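Local coordinates for DegT/DnrJ/EryC1/StrS aminotransferase (Brucella abortus 2308, PDB 4QGR), which probably transfers amino groups with the help of pyridoxal 5'-phosphate, as other aminotransferases of the DegT/DnrJ/EryC1/StrS family do, at residues Ala258-Glu261 and Asp262-Glu265. Residues are numbered along the deposited sequence; the frame is centred on the assembly and turned at random.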
loop_
_atom_site.group_PDB
_atom_site.type_symbol
_atom_site.label_atom_id
_atom_site.label_comp_id
_atom_site.label_asym_id
_atom_site.label_seq_id
_atom_site.Cartn_x
_atom_site.Cartn_y
_atom_site.Cartn_z
ATOM N N ALA A 258 -19.378 -10.677 -9.747
ATOM C CA ALA A 258 -20.648 -11.335 -10.164
ATOM C C ALA A 258 -20.967 -11.201 -11.663
ATOM O O ALA A 258 -21.776 -11.956 -12.205
ATOM C CB ALA A 258 -21.840 -10.831 -9.332
ATOM N N ILE A 259 -20.333 -10.256 -12.334
ATOM C CA ILE A 259 -20.467 -10.114 -13.779
ATOM C C ILE A 259 -19.224 -10.442 -14.585
ATOM O O ILE A 259 -19.240 -10.364 -15.837
ATOM C CB ILE A 259 -20.965 -8.697 -14.201
ATOM C CG1 ILE A 259 -19.952 -7.608 -13.872
ATOM C CG2 ILE A 259 -22.344 -8.378 -13.595
ATOM C CD1 ILE A 259 -20.355 -6.252 -14.378
ATOM N N LEU A 260 -18.151 -10.844 -13.903
ATOM C CA LEU A 260 -16.869 -11.090 -14.570
ATOM C C LEU A 260 -16.967 -12.210 -15.612
ATOM O O LEU A 260 -16.466 -12.075 -16.735
ATOM C CB LEU A 260 -15.779 -11.414 -13.530
ATOM C CG LEU A 260 -14.382 -11.719 -14.054
ATOM C CD1 LEU A 260 -13.823 -10.527 -14.814
ATOM C CD2 LEU A 260 -13.461 -12.093 -12.906
ATOM N N GLU A 261 -17.607 -13.314 -15.274
ATOM C CA GLU A 261 -17.660 -14.422 -16.225
ATOM C C GLU A 261 -18.372 -14.044 -17.510
ATOM O O GLU A 261 -17.898 -14.374 -18.563
ATOM C CB GLU A 261 -18.266 -15.689 -15.596
ATOM C CG GLU A 261 -18.276 -16.884 -16.527
ATOM C CD GLU A 261 -16.916 -17.480 -16.849
ATOM O OE1 GLU A 261 -15.893 -17.076 -16.272
ATOM O OE2 GLU A 261 -16.859 -18.364 -17.740
ATOM N N ASP A 262 -19.487 -13.305 -17.428
ATOM C CA ASP A 262 -20.188 -12.876 -18.651
ATOM C C ASP A 262 -19.301 -11.885 -19.455
ATOM O O ASP A 262 -19.212 -11.940 -20.689
ATOM C CB ASP A 262 -21.535 -12.253 -18.292
ATOM C CG ASP A 262 -22.344 -11.930 -19.481
ATOM O OD1 ASP A 262 -22.931 -12.863 -20.065
ATOM O OD2 ASP A 262 -22.448 -10.747 -19.834
ATOM N N GLU A 263 -18.640 -10.977 -18.733
ATOM C CA GLU A 263 -17.678 -10.076 -19.352
ATOM C C GLU A 263 -16.528 -10.802 -20.069
ATOM O O GLU A 263 -16.044 -10.318 -21.086
ATOM C CB GLU A 263 -17.074 -9.146 -18.306
ATOM C CG GLU A 263 -18.033 -8.055 -17.865
ATOM C CD GLU A 263 -17.426 -7.084 -16.881
ATOM O OE1 GLU A 263 -16.403 -7.431 -16.227
ATOM O OE2 GLU A 263 -17.924 -5.941 -16.771
ATOM N N MET A 264 -16.049 -11.904 -19.483
ATOM C CA MET A 264 -15.040 -12.768 -20.154
ATOM C C MET A 264 -15.568 -13.391 -21.449
ATOM O O MET A 264 -14.849 -13.446 -22.467
ATOM C CB MET A 264 -14.514 -13.846 -19.201
ATOM C CG MET A 264 -13.591 -13.246 -18.152
ATOM S SD MET A 264 -12.060 -12.622 -18.877
ATOM C CE MET A 264 -11.756 -11.117 -17.978
ATOM N N GLU A 265 -16.837 -13.783 -21.456
ATOM C CA GLU A 265 -17.426 -14.253 -22.715
ATOM C C GLU A 265 -17.414 -13.143 -23.743
ATOM O O GLU A 265 -17.112 -13.379 -24.930
ATOM C CB GLU A 265 -18.845 -14.812 -22.487
ATOM C CG GLU A 265 -18.834 -16.008 -21.540
ATOM C CD GLU A 265 -20.229 -16.429 -21.071
ATOM O OE1 GLU A 265 -21.235 -15.826 -21.511
ATOM O OE2 GLU A 265 -20.318 -17.379 -20.257
HETATM O O HOH W 1 -21.112 -13.430 -14.995
HETATM O O HOH W 2 -18.854 -19.092 -19.229
#
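The carbonyl oxygens of Ile259, Leu260 and Glu261 accept the N-H groups of Glu263, Met264 and Glu265 in successive i to i+4 bonds of the long alpha-helix 247-278, part of the fold type I (aspartate aminotransferase-like) architecture of these enzymes, while in the turn before them a water stands in for the direct bond. It donates to Ala258 O and accepts from Asp262 N at 2.9 Å, and Ile259 beside it has a phi of -112°, well off the usual helical value. Leu260 and Met264 are the apolar pair of this turn, both buried. Their side chains run side by side, Leu260 CD1 3.8 Å from Met264 CE, and Met264 also packs on Pro200, next to the predicted cofactor lysine Lys199. Flexible and unbranched, methionine can bend twice to bring its methyl group to that leucine branch. On another face the extended chain of Glu263 slants across Ile259, whose CD1 lies 3.4 Å from Glu263 OE2. Glu263 is buried, and its OE2 is hydrogen-bonded to Tyr361 OH and Gln17 NE2; Asp262 reaches Arg20 in a salt bridge. Glu261 is long enough to bend (chi2 69°), its OE1 hydrogen-bonded to Tyr54 OH and its OE2 in a salt bridge with Arg292 NH1, which probably eases the repulsion between its carboxylate and that of Glu265. Between these two acids a second water donates to both, 2.6 Å from Glu261 OE2 and 2.5 Å from Glu265 OE2.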